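PDB 3R2T: superantigen-like protein SSL8 from Staphylococcus aureus, which is of unknown function but, as a secreted member of the staphylococcal/streptococcal toxin family, probably interferes with host immunity. Local coordinates for residues V89-Q94 / K98-L103. Sequence-based numbering, arbitrary orientation.
Sequences VLLFNQ and KFQVFL
F92 pairs with F99 across the strands as an antiparallel hydrogen-bonded pair, and their rings meet obliquely, the planes inclined at 32° and the centroids 5.5 Å apart. What covers the F92 ring is the root of its partner, with F99 CB 4.1 Å from the F92 centroid and over one face. The F92 torsion accounts for this, since chi1 of 54° sets CG between the backbone N and the carbonyl carbon and swings the ring across to the other strand, where CE2 also reaches V101 CG2 at 3.9 Å. L90 lies on this same side of the sheet, its CD1 4.0 Å from CD2 of L103. L74 of strand 72-79 packs against both phenylalanines, and Y72 meets the F99 ring edge-to-face.

The other face carries V89, L91, Q100 and F102. V89 CG1 sits 3.7 Å from the F102 centroid, only 17° off the ring normal, a CH-pi contact, while Q100 CG touches both V89 CB and L91 CD1, at 3.9 Å each. F148 of the second subunit meets F102 edge-to-face.

L90 and V101 exchange two backbone hydrogen bonds, as do F92 and F99; V101 N to L90 O and F99 N to F92 O, both 2.7 Å, are straighter than their return bonds. Antiparallel pairing of consecutive strands 87-92 and 99-102 across a short connection makes this a beta hairpin of the OB-fold domain.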
ATOM      1  N   VAL A  89     -10.519  -1.696  -1.792  1.00 47.85           N
ATOM      2  CA  VAL A  89      -9.958  -1.975  -3.087  1.00 46.65           C
ATOM      3  C   VAL A  89     -10.955  -2.653  -4.017  1.00 49.25           C
ATOM      4  O   VAL A  89     -12.006  -3.156  -3.578  1.00 51.39           O
ATOM      5  CB  VAL A  89      -8.715  -2.908  -2.958  1.00 48.25           C
ATOM      6  CG1 VAL A  89      -7.682  -2.319  -1.972  1.00 44.12           C
ATOM      7  CG2 VAL A  89      -9.133  -4.314  -2.513  1.00 49.20           C
ATOM      8  N   LEU A  90     -10.613  -2.632  -5.307  1.00 48.97           N
ATOM      9  CA  LEU A  90     -11.368  -3.280  -6.362  1.00 50.13           C
ATOM     10  C   LEU A  90     -10.430  -4.255  -7.048  1.00 51.61           C
ATOM     11  O   LEU A  90      -9.322  -3.887  -7.438  1.00 49.53           O
ATOM     12  CB  LEU A  90     -11.824  -2.286  -7.412  1.00 50.01           C
ATOM     13  CG  LEU A  90     -12.844  -1.212  -7.078  1.00 51.78           C
ATOM     14  CD1 LEU A  90     -12.938  -0.229  -8.241  1.00 52.12           C
ATOM     15  CD2 LEU A  90     -14.186  -1.830  -6.782  1.00 54.98           C
ATOM     16  N   LEU A  91     -10.867  -5.497  -7.187  1.00 54.37           N
ATOM     17  CA  LEU A  91     -10.093  -6.517  -7.875  1.00 56.50           C
ATOM     18  C   LEU A  91     -10.787  -6.902  -9.172  1.00 58.29           C
ATOM     19  O   LEU A  91     -12.005  -6.822  -9.281  1.00 58.17           O
ATOM     20  CB  LEU A  91      -9.943  -7.782  -7.019  1.00 58.69           C
ATOM     21  CG  LEU A  91      -9.036  -7.793  -5.785  1.00 58.52           C
ATOM     22  CD1 LEU A  91      -9.384  -6.696  -4.809  1.00 57.80           C
ATOM     23  CD2 LEU A  91      -9.110  -9.166  -5.104  1.00 62.16           C
ATOM     24  N   PHE A  92     -10.002  -7.287 -10.169  1.00 60.56           N
ATOM     25  CA  PHE A  92     -10.563  -7.789 -11.418  1.00 63.32           C
ATOM     26  C   PHE A  92      -9.464  -8.352 -12.282  1.00 65.17           C
ATOM     27  O   PHE A  92      -8.273  -8.150 -11.997  1.00 62.82           O
ATOM     28  CB  PHE A  92     -11.426  -6.765 -12.158  1.00 62.76           C
ATOM     29  CG  PHE A  92     -10.747  -5.476 -12.415  1.00 62.48           C
ATOM     30  CD1 PHE A  92      -9.987  -5.299 -13.556  1.00 63.90           C
ATOM     31  CD2 PHE A  92     -10.881  -4.425 -11.524  1.00 62.79           C
ATOM     32  CE1 PHE A  92      -9.368  -4.098 -13.803  1.00 61.89           C
ATOM     33  CE2 PHE A  92     -10.264  -3.235 -11.749  1.00 57.39           C
ATOM     34  CZ  PHE A  92      -9.500  -3.064 -12.894  1.00 61.13           C
ATOM     35  N   ASN A  93      -9.884  -9.084 -13.313  1.00 68.99           N
ATOM     36  CA  ASN A  93      -8.985  -9.751 -14.237  1.00 72.51           C
ATOM     37  C   ASN A  93      -9.298  -9.490 -15.708  1.00 74.32           C
ATOM     38  O   ASN A  93      -9.699 -10.416 -16.427  1.00 78.50           O
ATOM     39  CB  ASN A  93      -9.045 -11.274 -14.016  1.00 75.95           C
ATOM     40  CG  ASN A  93      -8.557 -11.699 -12.643  1.00 77.36           C
ATOM     41  OD1 ASN A  93      -7.975 -10.915 -11.900  1.00 74.94           O
ATOM     42  ND2 ASN A  93      -8.785 -12.965 -12.309  1.00 81.15           N
ATOM     43  N   GLN A  94      -9.133  -8.257 -16.170  1.00 73.48           N
ATOM     44  CA  GLN A  94      -9.344  -7.978 -17.588  1.00 75.18           C
ATOM     45  C   GLN A  94      -8.050  -8.353 -18.325  1.00 76.59           C
ATOM     46  O   GLN A  94      -6.961  -8.241 -17.761  1.00 75.60           O
ATOM     47  CB  GLN A  94      -9.766  -6.526 -17.849  1.00 72.86           C
ATOM     48  CG  GLN A  94      -9.997  -6.226 -19.352  1.00 73.55           C
ATOM     49  CD  GLN A  94     -10.771  -4.932 -19.611  1.00 71.34           C
ATOM     50  OE1 GLN A  94     -10.357  -4.093 -20.417  1.00 65.11           O
ATOM     51  NE2 GLN A  94     -11.896  -4.769 -18.919  1.00 72.01           N
ATOM     52  N   LYS A  98      -4.215  -9.494 -13.754  1.00 62.41           N
ATOM     53  CA  LYS A  98      -5.000  -9.384 -12.522  1.00 61.84           C
ATOM     54  C   LYS A  98      -4.701  -8.027 -11.888  1.00 58.04           C
ATOM     55  O   LYS A  98      -3.543  -7.636 -11.799  1.00 56.55           O
ATOM     56  CB  LYS A  98      -4.588 -10.490 -11.539  1.00 64.35           C
ATOM     57  CG  LYS A  98      -4.628 -11.919 -12.093  1.00 69.36           C
ATOM     58  CD  LYS A  98      -4.077 -12.905 -11.054  1.00 75.97           C
ATOM     59  CE  LYS A  98      -3.863 -14.324 -11.602  1.00 81.75           C
ATOM     60  NZ  LYS A  98      -5.116 -14.990 -12.041  1.00 85.73           N
ATOM     61  N   PHE A  99      -5.736  -7.326 -11.434  1.00 56.04           N
ATOM     62  CA  PHE A  99      -5.564  -6.009 -10.833  1.00 53.33           C
ATOM     63  C   PHE A  99      -6.204  -5.849  -9.472  1.00 52.85           C
ATOM     64  O   PHE A  99      -7.150  -6.554  -9.127  1.00 52.65           O
ATOM     65  CB  PHE A  99      -6.174  -4.934 -11.733  1.00 51.77           C
ATOM     66  CG  PHE A  99      -5.488  -4.785 -13.048  1.00 51.55           C
ATOM     67  CD1 PHE A  99      -4.394  -3.953 -13.176  1.00 47.35           C
ATOM     68  CD2 PHE A  99      -5.937  -5.473 -14.160  1.00 52.04           C
ATOM     69  CE1 PHE A  99      -3.760  -3.807 -14.381  1.00 47.76           C
ATOM     70  CE2 PHE A  99      -5.308  -5.318 -15.374  1.00 52.71           C
ATOM     71  CZ  PHE A  99      -4.219  -4.488 -15.485  1.00 49.03           C
ATOM     72  N   GLN A 100      -5.672  -4.879  -8.729  1.00 50.35           N
ATOM     73  CA  GLN A 100      -6.168  -4.509  -7.410  1.00 50.48           C
ATOM     74  C   GLN A 100      -5.994  -3.007  -7.265  1.00 47.63           C
ATOM     75  O   GLN A 100      -4.893  -2.515  -7.053  1.00 46.77           O
ATOM     76  CB  GLN A 100      -5.429  -5.250  -6.305  1.00 52.13           C
ATOM     77  CG  GLN A 100      -5.917  -4.894  -4.913  1.00 52.11           C
ATOM     78  CD  GLN A 100      -5.486  -5.907  -3.877  1.00 56.03           C
ATOM     79  OE1 GLN A 100      -5.545  -7.112  -4.123  1.00 56.47           O
ATOM     80  NE2 GLN A 100      -5.077  -5.431  -2.706  1.00 53.47           N
ATOM     81  N   VAL A 101      -7.109  -2.303  -7.376  1.00 46.34           N
ATOM     82  CA  VAL A 101      -7.144  -0.863  -7.345  1.00 44.64           C
ATOM     83  C   VAL A 101      -7.531  -0.334  -5.998  1.00 44.77           C
ATOM     84  O   VAL A 101      -8.649  -0.564  -5.508  1.00 43.80           O
ATOM     85  CB  VAL A 101      -8.165  -0.338  -8.363  1.00 45.22           C
ATOM     86  CG1 VAL A 101      -8.199   1.191  -8.350  1.00 40.22           C
ATOM     87  CG2 VAL A 101      -7.825  -0.890  -9.753  1.00 45.02           C
ATOM     88  N   PHE A 102      -6.601   0.407  -5.410  1.00 43.45           N
ATOM     89  CA  PHE A 102      -6.810   0.993  -4.107  1.00 43.24           C
ATOM     90  C   PHE A 102      -7.548   2.311  -4.270  1.00 43.48           C
ATOM     91  O   PHE A 102      -7.069   3.214  -4.962  1.00 42.60           O
ATOM     92  CB  PHE A 102      -5.470   1.205  -3.424  1.00 42.75           C
ATOM     93  CG  PHE A 102      -4.801  -0.079  -2.986  1.00 41.81           C
ATOM     94  CD1 PHE A 102      -4.734  -0.408  -1.650  1.00 42.07           C
ATOM     95  CD2 PHE A 102      -4.274  -0.973  -3.913  1.00 40.03           C
ATOM     96  CE1 PHE A 102      -4.116  -1.593  -1.234  1.00 45.04           C
ATOM     97  CE2 PHE A 102      -3.668  -2.154  -3.506  1.00 41.35           C
ATOM     98  CZ  PHE A 102      -3.588  -2.463  -2.163  1.00 45.04           C
ATOM     99  N   LEU A 103      -8.705   2.415  -3.622  1.00 43.94           N
ATOM    100  CA  LEU A 103      -9.532   3.610  -3.683  1.00 43.55           C
ATOM    101  C   LEU A 103      -9.087   4.562  -2.573  1.00 44.81           C
ATOM    102  O   LEU A 103      -9.722   4.640  -1.518  1.00 46.03           O
ATOM    103  CB  LEU A 103     -10.993   3.222  -3.494  1.00 43.72           C
ATOM    104  CG  LEU A 103     -11.493   2.161  -4.481  1.00 45.41           C
ATOM    105  CD1 LEU A 103     -12.907   1.672  -4.161  1.00 44.81           C
ATOM    106  CD2 LEU A 103     -11.389   2.675  -5.906  1.00 42.54           C
TER